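PDB 2AWP: iron Super-Oxide Dismutase from Plasmodium knowlesi, which probably converts superoxide radicals into hydrogen peroxide and molecular oxygen at an iron centre, protecting the cell from their toxicity. Local coordinates for residues Leu24-His27 / Tyr28-His32; Ala63-Asn66 / Asn67-Ile71; Gly102-Asn105 / Asn106-Glu110; Ile93-Lys96 / Ile97-Asp100. All coordinates share one frame; numbering follows the deposited sequence.

Contact 1 (Leu24-His27 / Tyr28-His32); sequences LNFH and YNKHH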
loop_
_atom_site.group_PDB
_atom_site.type_symbol
_atom_site.label_atom_id
_atom_site.label_comp_id
_atom_site.label_asym_id
_atom_site.label_seq_id
_atom_site.Cartn_x
_atom_site.Cartn_y
_atom_site.Cartn_z
ATOM N N LEU A 24 1.870 16.810 -4.412
ATOM C CA LEU A 24 2.278 16.762 -5.816
ATOM C C LEU A 24 3.786 16.669 -5.930
ATOM O O LEU A 24 4.277 15.892 -6.732
ATOM C CB LEU A 24 1.707 17.941 -6.635
ATOM C CG LEU A 24 0.418 17.543 -7.387
ATOM C CD1 LEU A 24 -0.646 17.085 -6.378
ATOM C CD2 LEU A 24 -0.104 18.671 -8.243
ATOM N N ASN A 25 4.519 17.426 -5.114
ATOM C CA ASN A 25 5.996 17.338 -5.132
ATOM C C ASN A 25 6.509 15.899 -4.905
ATOM O O ASN A 25 7.222 15.348 -5.750
ATOM C CB ASN A 25 6.661 18.350 -4.166
ATOM C CG ASN A 25 8.141 18.595 -4.498
ATOM O OD1 ASN A 25 8.584 18.360 -5.637
ATOM N ND2 ASN A 25 8.910 19.071 -3.510
ATOM N N PHE A 26 6.120 15.274 -3.807
ATOM C CA PHE A 26 6.541 13.882 -3.556
ATOM C C PHE A 26 5.959 12.866 -4.565
ATOM O O PHE A 26 6.674 12.016 -5.105
ATOM C CB PHE A 26 6.244 13.468 -2.092
ATOM C CG PHE A 26 7.157 14.105 -1.077
ATOM C CD1 PHE A 26 8.395 13.553 -0.797
ATOM C CD2 PHE A 26 6.794 15.292 -0.430
ATOM C CE1 PHE A 26 9.277 14.159 0.130
ATOM C CE2 PHE A 26 7.666 15.924 0.504
ATOM C CZ PHE A 26 8.914 15.347 0.791
ATOM N N HIS A 27 4.669 12.996 -4.842
ATOM C CA HIS A 27 3.939 12.019 -5.622
ATOM C C HIS A 27 4.428 12.042 -7.067
ATOM O O HIS A 27 4.778 10.989 -7.619
ATOM C CB HIS A 27 2.450 12.330 -5.529
ATOM C CG HIS A 27 1.549 11.164 -5.812
ATOM N ND1 HIS A 27 0.191 11.224 -5.598
ATOM C CD2 HIS A 27 1.798 9.916 -6.279
ATOM C CE1 HIS A 27 -0.365 10.082 -5.947
ATOM N NE2 HIS A 27 0.583 9.283 -6.374
ATOM N N TYR A 28 4.543 13.240 -7.637
ATOM C CA TYR A 28 5.019 13.374 -9.029
ATOM C C TYR A 28 6.551 13.333 -9.175
ATOM O O TYR A 28 7.080 12.542 -9.951
ATOM C CB TYR A 28 4.444 14.640 -9.682
ATOM C CG TYR A 28 4.908 14.855 -11.109
ATOM C CD1 TYR A 28 4.434 14.039 -12.141
ATOM C CD2 TYR A 28 5.854 15.853 -11.416
ATOM C CE1 TYR A 28 4.852 14.232 -13.491
ATOM C CE2 TYR A 28 6.290 16.049 -12.748
ATOM C CZ TYR A 28 5.777 15.245 -13.775
ATOM O OH TYR A 28 6.201 15.427 -15.088
ATOM N N ASN A 29 7.258 14.177 -8.429
ATOM C CA ASN A 29 8.718 14.300 -8.591
ATOM C C ASN A 29 9.519 13.191 -7.916
ATOM O O ASN A 29 10.653 12.918 -8.311
ATOM C CB ASN A 29 9.210 15.692 -8.128
ATOM C CG ASN A 29 8.785 16.821 -9.074
ATOM O OD1 ASN A 29 8.918 16.736 -10.306
ATOM N ND2 ASN A 29 8.274 17.908 -8.485
ATOM N N LYS A 30 8.936 12.521 -6.919
ATOM C CA LYS A 30 9.614 11.389 -6.284
ATOM C C LYS A 30 9.074 10.005 -6.727
ATOM O O LYS A 30 9.776 9.246 -7.383
ATOM C CB LYS A 30 9.630 11.556 -4.759
ATOM C CG LYS A 30 10.210 12.880 -4.271
ATOM C CD LYS A 30 11.682 13.108 -4.722
ATOM C CE LYS A 30 11.955 14.629 -4.827
ATOM N NZ LYS A 30 13.399 14.952 -5.070
ATOM N N HIS A 31 7.826 9.684 -6.367
ATOM C CA HIS A 31 7.209 8.415 -6.761
ATOM C C HIS A 31 7.142 8.200 -8.271
ATOM O O HIS A 31 7.738 7.243 -8.790
ATOM C CB HIS A 31 5.812 8.229 -6.086
ATOM C CG HIS A 31 5.882 8.087 -4.590
ATOM N ND1 HIS A 31 6.269 6.913 -3.968
ATOM C CD2 HIS A 31 5.647 8.979 -3.594
ATOM C CE1 HIS A 31 6.205 7.070 -2.657
ATOM N NE2 HIS A 31 5.830 8.312 -2.402
ATOM N N HIS A 32 6.459 9.096 -8.983
ATOM C CA HIS A 32 6.195 8.931 -10.420
ATOM C C HIS A 32 7.529 8.948 -11.209
ATOM O O HIS A 32 7.829 8.053 -12.034
ATOM C CB HIS A 32 5.219 10.032 -10.911
ATOM C CG HIS A 32 4.539 9.719 -12.221
ATOM N ND1 HIS A 32 3.542 10.516 -12.748
ATOM C CD2 HIS A 32 4.736 8.719 -13.119
ATOM C CE1 HIS A 32 3.149 10.014 -13.907
ATOM N NE2 HIS A 32 3.860 8.928 -14.156
#
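Phe26 O is gripped by two backbone donors, Lys30 N and His31 N, each 2.9 Å from it. His31 N comes in nearly along the C=O axis, whereas Lys30 N stands above the carbonyl plane. Sharing one oxygen between the fourth and fifth residues ahead marks the step from alpha-helical to pi-type turns; the wide spacing carries on with His32 N to His27 O at 2.9 Å. One residue earlier along the helix, Asn29 ND2 donates to Asn25 OD1 (2.9 Å, 160° at the hydrogen), in the plane of that carbonyl, while the two amide planes stand 81° apart. Asn25 has CG anti to its backbone N (chi1 -161°), which swings OD1 forward to Asn29. Lys30 CG lies 4.0 Å from Phe26 CD1. Four residues on from His27, a probable iron ligand, His31 places CB at the edge of the His27 ring.

The stretch belongs to helix 21-43 of the alpha-hairpin domain. Leu24 and His32 pack on helix 62-79, where His32 ND1 is hydrogen-bonded to Trp78 NE1, and Tyr28 OH bonds to Pro6 O. On the dimer side, His31 NE2 bonds to Tyr165 OH of the second subunit, and Phe26 and Lys30 pack on its Asn170.

Contact 2 (Ala63-Asn66 / Asn67-Ile71); sequences AIFN and NAAQI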
loop_
_atom_site.group_PDB
_atom_site.type_symbol
_atom_site.label_atom_id
_atom_site.label_comp_id
_atom_site.label_asym_id
_atom_site.label_seq_id
_atom_site.Cartn_x
_atom_site.Cartn_y
_atom_site.Cartn_z
ATOM N N ALA A 63 8.659 -6.979 -11.769
ATOM C CA ALA A 63 9.074 -5.604 -11.553
ATOM C C ALA A 63 8.880 -4.674 -12.747
ATOM O O ALA A 63 8.557 -3.488 -12.566
ATOM C CB ALA A 63 10.535 -5.531 -11.045
ATOM N N ILE A 64 9.098 -5.201 -13.955
ATOM C CA ILE A 64 8.922 -4.411 -15.197
ATOM C C ILE A 64 7.474 -3.969 -15.310
ATOM O O ILE A 64 7.198 -2.798 -15.505
ATOM C CB ILE A 64 9.398 -5.167 -16.495
ATOM C CG1 ILE A 64 10.921 -5.291 -16.522
ATOM C CG2 ILE A 64 8.948 -4.407 -17.777
ATOM C CD1 ILE A 64 11.398 -6.377 -17.573
ATOM N N PHE A 65 6.557 -4.907 -15.102
ATOM C CA PHE A 65 5.143 -4.566 -15.129
ATOM C C PHE A 65 4.806 -3.544 -14.057
ATOM O O PHE A 65 4.155 -2.522 -14.336
ATOM C CB PHE A 65 4.234 -5.789 -14.987
ATOM C CG PHE A 65 2.775 -5.422 -14.859
ATOM C CD1 PHE A 65 2.021 -5.121 -15.999
ATOM C CD2 PHE A 65 2.180 -5.305 -13.597
ATOM C CE1 PHE A 65 0.693 -4.735 -15.878
ATOM C CE2 PHE A 65 0.843 -4.938 -13.462
ATOM C CZ PHE A 65 0.100 -4.655 -14.590
ATOM N N ASN A 66 5.247 -3.816 -12.832
ATOM C CA ASN A 66 4.915 -2.944 -11.712
ATOM C C ASN A 66 5.315 -1.496 -12.015
ATOM O O ASN A 66 4.505 -0.581 -11.864
ATOM C CB ASN A 66 5.587 -3.435 -10.426
ATOM C CG ASN A 66 4.932 -4.696 -9.859
ATOM O OD1 ASN A 66 3.800 -5.059 -10.203
ATOM N ND2 ASN A 66 5.649 -5.362 -8.984
ATOM N N ASN A 67 6.557 -1.301 -12.475
ATOM C CA ASN A 67 7.022 0.031 -12.826
ATOM C C ASN A 67 6.327 0.637 -14.043
ATOM O O ASN A 67 5.850 1.759 -13.967
ATOM C CB ASN A 67 8.542 0.077 -12.962
ATOM C CG ASN A 67 9.212 -0.038 -11.639
ATOM O OD1 ASN A 67 9.311 0.956 -10.892
ATOM N ND2 ASN A 67 9.596 -1.285 -11.273
ATOM N N ALA A 68 6.281 -0.103 -15.149
ATOM C CA ALA A 68 5.545 0.342 -16.364
ATOM C C ALA A 68 4.082 0.728 -16.074
ATOM O O ALA A 68 3.618 1.784 -16.486
ATOM C CB ALA A 68 5.581 -0.736 -17.427
ATOM N N ALA A 69 3.352 -0.142 -15.397
ATOM C CA ALA A 69 1.925 0.125 -15.130
ATOM C C ALA A 69 1.773 1.325 -14.186
ATOM O O ALA A 69 0.919 2.180 -14.395
ATOM C CB ALA A 69 1.253 -1.111 -14.562
ATOM N N GLN A 70 2.637 1.432 -13.172
ATOM C CA GLN A 70 2.591 2.622 -12.337
ATOM C C GLN A 70 2.857 3.924 -13.094
ATOM O O GLN A 70 2.215 4.944 -12.812
ATOM C CB GLN A 70 3.493 2.507 -11.113
ATOM C CG GLN A 70 2.977 1.525 -10.057
ATOM C CD GLN A 70 1.728 1.964 -9.371
ATOM O OE1 GLN A 70 0.634 1.804 -9.903
ATOM N NE2 GLN A 70 1.870 2.492 -8.134
ATOM N N ILE A 71 3.828 3.928 -14.011
ATOM C CA ILE A 71 4.045 5.154 -14.795
ATOM C C ILE A 71 2.736 5.522 -15.514
ATOM O O ILE A 71 2.331 6.675 -15.502
ATOM C CB ILE A 71 5.127 5.011 -15.854
ATOM C CG1 ILE A 71 6.502 4.751 -15.208
ATOM C CG2 ILE A 71 5.195 6.308 -16.735
ATOM C CD1 ILE A 71 7.430 3.984 -16.140
#
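Residues 63-71 form regular alpha helix, each backbone N-H from Asn67 to Gln70 bonding to the carbonyl four residues back, with Ala69 N to Phe65 O the shortest at 2.7 Å. Ala63 O takes a second donor from the same residue that supplies its helical one: Asn67 N lies 3.0 Å from Ala63 O, and Asn67 ND2 reaches it at 2.8 Å. The two nitrogens arrive from opposite faces of the carbonyl plane, ND2 standing 36° out of it and so not on a lone pair. With CG anti to its own carbonyl carbon (chi1 -71°), the Asn67 side chain folds back along the helix, and the bond helps to hold the rotation of its amide. This gives the buried ND2 a partner inside its own helix.

Phe65 and Ala69 make the apolar half of the contact. Ala69 CB sits over one face of the Phe65 ring, 3.9 Å from the centroid and 19° off the ring normal, a CH-pi contact displaced toward the rim. Its nearest ring atom is CZ, 3.7 Å from Ala69 CB. The ring gets there because CG is anti to the backbone N, so that it lies forward over the next turn. Gln70 CG rests 3.2 Å from Asn66 O; Gln70 NE2 bonds to Tyr35 OH, and its OE1 accepts from Trp123 NE1 and Asn73 ND2, beside the probable iron ligand His74.

Helix 53-59 packs against Ile64, Ala68 and Ala69, helix 21-43 receives Asn67 and Ile71, and Phe119 of the second subunit touches Asn66 and Gln70.

Contact 3 (Gly102-Asn105 / Asn106-Glu110); sequences GSFN and NFKNE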
loop_
_atom_site.group_PDB
_atom_site.type_symbol
_atom_site.label_atom_id
_atom_site.label_comp_id
_atom_site.label_asym_id
_atom_site.label_seq_id
_atom_site.Cartn_x
_atom_site.Cartn_y
_atom_site.Cartn_z
ATOM N N GLY A 102 -27.819 6.228 -13.457
ATOM C CA GLY A 102 -29.087 6.889 -13.087
ATOM C C GLY A 102 -28.915 8.366 -12.812
ATOM O O GLY A 102 -29.784 9.185 -13.156
ATOM N N SER A 103 -27.782 8.726 -12.187
ATOM C CA SER A 103 -27.475 10.114 -11.834
ATOM C C SER A 103 -25.996 10.250 -11.518
ATOM O O SER A 103 -25.353 9.265 -11.149
ATOM C CB SER A 103 -28.298 10.560 -10.617
ATOM O OG SER A 103 -27.883 9.960 -9.413
ATOM N N PHE A 104 -25.472 11.466 -11.630
ATOM C CA PHE A 104 -24.119 11.732 -11.147
ATOM C C PHE A 104 -23.978 11.405 -9.662
ATOM O O PHE A 104 -22.988 10.804 -9.263
ATOM C CB PHE A 104 -23.647 13.170 -11.441
ATOM C CG PHE A 104 -22.337 13.505 -10.788
ATOM C CD1 PHE A 104 -21.164 12.820 -11.145
ATOM C CD2 PHE A 104 -22.279 14.463 -9.771
ATOM C CE1 PHE A 104 -19.940 13.129 -10.535
ATOM C CE2 PHE A 104 -21.060 14.766 -9.149
ATOM C CZ PHE A 104 -19.902 14.098 -9.535
ATOM N N ASN A 105 -24.959 11.782 -8.840
ATOM C CA ASN A 105 -24.872 11.456 -7.401
ATOM C C ASN A 105 -24.769 9.967 -7.102
ATOM O O ASN A 105 -24.040 9.556 -6.188
ATOM C CB ASN A 105 -25.996 12.084 -6.572
ATOM C CG ASN A 105 -25.713 13.548 -6.205
ATOM O OD1 ASN A 105 -26.642 14.308 -5.910
ATOM N ND2 ASN A 105 -24.423 13.963 -6.250
ATOM N N ASN A 106 -25.506 9.151 -7.850
ATOM C CA ASN A 106 -25.382 7.707 -7.702
ATOM C C ASN A 106 -23.959 7.280 -8.021
ATOM O O ASN A 106 -23.353 6.531 -7.251
ATOM C CB ASN A 106 -26.403 6.939 -8.559
ATOM C CG ASN A 106 -27.853 7.131 -8.066
ATOM O OD1 ASN A 106 -28.091 7.648 -6.964
ATOM N ND2 ASN A 106 -28.820 6.748 -8.899
ATOM N N PHE A 107 -23.426 7.738 -9.153
ATOM C CA PHE A 107 -22.062 7.369 -9.528
ATOM C C PHE A 107 -21.053 7.788 -8.428
ATOM O O PHE A 107 -20.193 6.991 -8.010
ATOM C CB PHE A 107 -21.683 7.948 -10.899
ATOM C CG PHE A 107 -20.207 8.000 -11.130
ATOM C CD1 PHE A 107 -19.475 6.830 -11.275
ATOM C CD2 PHE A 107 -19.537 9.228 -11.157
ATOM C CE1 PHE A 107 -18.073 6.883 -11.435
ATOM C CE2 PHE A 107 -18.156 9.295 -11.350
ATOM C CZ PHE A 107 -17.426 8.120 -11.497
ATOM N N LYS A 108 -21.195 9.032 -7.957
ATOM C CA LYS A 108 -20.298 9.629 -6.961
ATOM C C LYS A 108 -20.290 8.806 -5.673
ATOM O O LYS A 108 -19.216 8.530 -5.087
ATOM C CB LYS A 108 -20.766 11.065 -6.660
ATOM C CG LYS A 108 -19.901 11.809 -5.664
ATOM C CD LYS A 108 -20.134 13.313 -5.796
ATOM C CE LYS A 108 -19.543 14.047 -4.622
ATOM N NZ LYS A 108 -19.925 15.470 -4.697
ATOM N N ASN A 109 -21.492 8.398 -5.248
ATOM C CA ASN A 109 -21.662 7.544 -4.076
ATOM C C ASN A 109 -20.992 6.184 -4.177
ATOM O O ASN A 109 -20.272 5.794 -3.255
ATOM C CB ASN A 109 -23.129 7.412 -3.680
ATOM C CG ASN A 109 -23.669 8.703 -3.063
ATOM O OD1 ASN A 109 -22.897 9.563 -2.635
ATOM N ND2 ASN A 109 -24.995 8.852 -3.030
ATOM N N GLU A 110 -21.231 5.470 -5.284
ATOM C CA GLU A 110 -20.613 4.165 -5.482
ATOM C C GLU A 110 -19.097 4.287 -5.648
ATOM O O GLU A 110 -18.371 3.517 -5.063
ATOM C CB GLU A 110 -21.209 3.438 -6.686
ATOM C CG GLU A 110 -22.734 3.439 -6.685
ATOM C CD GLU A 110 -23.340 2.855 -7.969
ATOM O OE1 GLU A 110 -22.638 2.050 -8.672
ATOM O OE2 GLU A 110 -24.508 3.247 -8.252
#
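Phe104 and Phe107 meet at an angle: Phe104 CD1 lies at the edge of the Phe107 ring, in its plane, 3.9 Å from Phe107 CD2. Relative to the Phe104 ring, Phe107 CD2 lies obliquely. Lys108 comes to the Phe104 ring from the next turn. Its CB stands over one face, toward the rim, and its CD rests 3.8 Å from Phe104 CE2 and CZ. Because Lys108 CG is anti to the backbone N (chi1 -179°) and the chain runs extended beyond it, the methylenes pass beside the aromatic ring.

At the helix start, Ser103 is the N-cap. Its OG, placed between the backbone N and the carbonyl carbon (chi1 71°), accepts from Asn106 N at 3.0 Å, with 159° at the hydrogen. Asn106 CG lies 3.1 Å from Ser103 OG, yet its ND2 bonds back to Phe101 O in the preceding helix. Gly102, with positive phi, turns the chain between helices 92-101 and 104-117. Phe107 reaches inward to Phe101, Ile97 and Ile136 of strand 134-140.

The contact has two sides: the serine cap satisfies a first-turn N-H that has no helical carbonyl before it, while the rings and lysine methylenes supply apolar contact beside a largely exposed surface.

Contact 4 (Ile93-Lys96 / Ile97-Asp100); sequences IKEK and IQED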
loop_
_atom_site.group_PDB
_atom_site.type_symbol
_atom_site.label_atom_id
_atom_site.label_comp_id
_atom_site.label_asym_id
_atom_site.label_seq_id
_atom_site.Cartn_x
_atom_site.Cartn_y
_atom_site.Cartn_z
ATOM N N ILE A 93 -19.899 12.551 -21.301
ATOM C CA ILE A 93 -19.822 11.797 -20.054
ATOM C C ILE A 93 -20.991 12.036 -19.072
ATOM O O ILE A 93 -21.400 11.141 -18.346
ATOM C CB ILE A 93 -18.429 12.007 -19.345
ATOM C CG1 ILE A 93 -18.256 11.031 -18.171
ATOM C CG2 ILE A 93 -18.269 13.455 -18.833
ATOM C CD1 ILE A 93 -18.101 9.589 -18.619
ATOM N N LYS A 94 -21.533 13.244 -19.043
ATOM C CA LYS A 94 -22.703 13.516 -18.217
ATOM C C LYS A 94 -23.890 12.591 -18.589
ATOM O O LYS A 94 -24.554 12.015 -17.719
ATOM C CB LYS A 94 -23.115 14.961 -18.443
ATOM C CG LYS A 94 -24.368 15.391 -17.732
ATOM C CD LYS A 94 -24.686 16.816 -18.166
ATOM C CE LYS A 94 -25.458 17.544 -17.113
ATOM N NZ LYS A 94 -24.752 17.623 -15.778
ATOM N N GLU A 95 -24.174 12.509 -19.878
ATOM C CA GLU A 95 -25.309 11.730 -20.367
ATOM C C GLU A 95 -25.060 10.230 -20.192
ATOM O O GLU A 95 -25.951 9.505 -19.798
ATOM C CB GLU A 95 -25.641 12.105 -21.812
ATOM C CG GLU A 95 -26.033 13.586 -22.004
ATOM C CD GLU A 95 -25.666 14.125 -23.399
ATOM O OE1 GLU A 95 -26.120 13.530 -24.412
ATOM O OE2 GLU A 95 -24.910 15.131 -23.489
ATOM N N LYS A 96 -23.830 9.782 -20.432
ATOM C CA LYS A 96 -23.427 8.383 -20.250
ATOM C C LYS A 96 -23.541 7.942 -18.785
ATOM O O LYS A 96 -23.988 6.811 -18.493
ATOM C CB LYS A 96 -21.983 8.155 -20.755
ATOM C CG LYS A 96 -21.575 6.675 -20.865
ATOM C CD LYS A 96 -22.183 5.985 -22.060
ATOM C CE LYS A 96 -21.819 4.507 -22.061
ATOM N NZ LYS A 96 -22.672 3.727 -22.973
ATOM N N ILE A 97 -23.126 8.816 -17.868
ATOM C CA ILE A 97 -23.301 8.546 -16.445
ATOM C C ILE A 97 -24.790 8.455 -16.050
ATOM O O ILE A 97 -25.215 7.567 -15.276
ATOM C CB ILE A 97 -22.536 9.618 -15.553
ATOM C CG1 ILE A 97 -21.022 9.312 -15.579
ATOM C CG2 ILE A 97 -23.090 9.600 -14.133
ATOM C CD1 ILE A 97 -20.080 10.412 -15.029
ATOM N N GLN A 98 -25.588 9.389 -16.561
ATOM C CA GLN A 98 -27.052 9.300 -16.365
ATOM C C GLN A 98 -27.565 7.919 -16.799
ATOM O O GLN A 98 -28.329 7.285 -16.082
ATOM C CB GLN A 98 -27.796 10.418 -17.130
ATOM C CG GLN A 98 -27.557 11.819 -16.576
ATOM C CD GLN A 98 -27.869 12.922 -17.571
ATOM O OE1 GLN A 98 -28.198 12.655 -18.740
ATOM N NE2 GLN A 98 -27.766 14.181 -17.114
ATOM N N GLU A 99 -27.148 7.455 -17.976
ATOM C CA GLU A 99 -27.660 6.210 -18.527
ATOM C C GLU A 99 -27.271 5.009 -17.691
ATOM O O GLU A 99 -28.088 4.105 -17.441
ATOM C CB GLU A 99 -27.144 6.017 -19.957
ATOM C CG GLU A 99 -27.753 6.965 -20.946
ATOM C CD GLU A 99 -27.093 6.874 -22.316
ATOM O OE1 GLU A 99 -26.387 5.869 -22.565
ATOM O OE2 GLU A 99 -27.272 7.806 -23.133
ATOM N N ASP A 100 -26.010 4.997 -17.247
ATOM C CA ASP A 100 -25.437 3.799 -16.666
ATOM C C ASP A 100 -25.492 3.786 -15.134
ATOM O O ASP A 100 -25.414 2.722 -14.530
ATOM C CB ASP A 100 -24.003 3.579 -17.227
ATOM C CG ASP A 100 -24.000 3.337 -18.738
ATOM O OD1 ASP A 100 -25.090 3.095 -19.325
ATOM O OD2 ASP A 100 -22.924 3.418 -19.356
HETATM O O HOH W 1 -25.357 3.680 -22.009
#
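Lys96 and Asp100, one turn apart, carry the charged part of this contact. The salt bridge itself is long, 3.6 Å from Lys96 NZ to Asp100 OD2, although Lys96 CE comes within 3.1 Å of the same oxygen. Lys96 has CG anti to its backbone N and bends at chi2 (75°), which turns the rest of the chain forward along the helix toward the carboxylate. A water ties the group together: it accepts from Lys96 NZ at 2.9 Å and donates to Asp100 OD1 at 2.8 Å and to Glu99 OE1. Glu99 OE1 is thus linked to the ammonium group through water, the direct separation of 4.3 Å being beyond a salt bridge. Both main partners have further bonds, Lys96 NZ to Asn132 O and Asp100 OD2 to Leu134 N, so the pair also ties the helix to the turn that leads into strand 134-140.

Apolar contact lies on the buried side, where Ile97 CD1 touches Ile93 CG1 at 3.7 Å. These isoleucines pack on Trp185 of helix 185-196 and on Leu134.

Of the remaining polar side chains, Gln98 lies back along the helix with NE2 3.7 Å from Lys94 CG, while Lys94 NZ bonds to Pro89 O.

Backbone bonds from each carbonyl of 93-96 to the N-H four residues on complete an amphipathic helix, the apolar face turned to the sheet and the C-terminal helix of the alpha/beta C-terminal domain of iron/manganese superoxide dismutases.

In the fold
Contacts 1 and 2 belong to the alpha-hairpin domain, contacts 3 and 4 to the C-terminal domain on the other side of the chain's centre. The first two are partly buried, touch the second subunit and join each other through a probable hydrogen bond from His32 NE2 to Ile71 O (3.0 Å); contact 1 contains the probable iron ligand His27 and contact 2 comes close to His74. Several of their histidines and amides are hydrogen-bonded to protein groups, one of them across the dimer. Contacts 3 and 4 lie away from that site on successive helices, the centres of the two contacts about 10 Å apart, with Ile97 CG2 packed against Ser103, Phe104 and Phe107. Contact 3 is mostly surface; contact 4 combines buried isoleucines with water-linked charges.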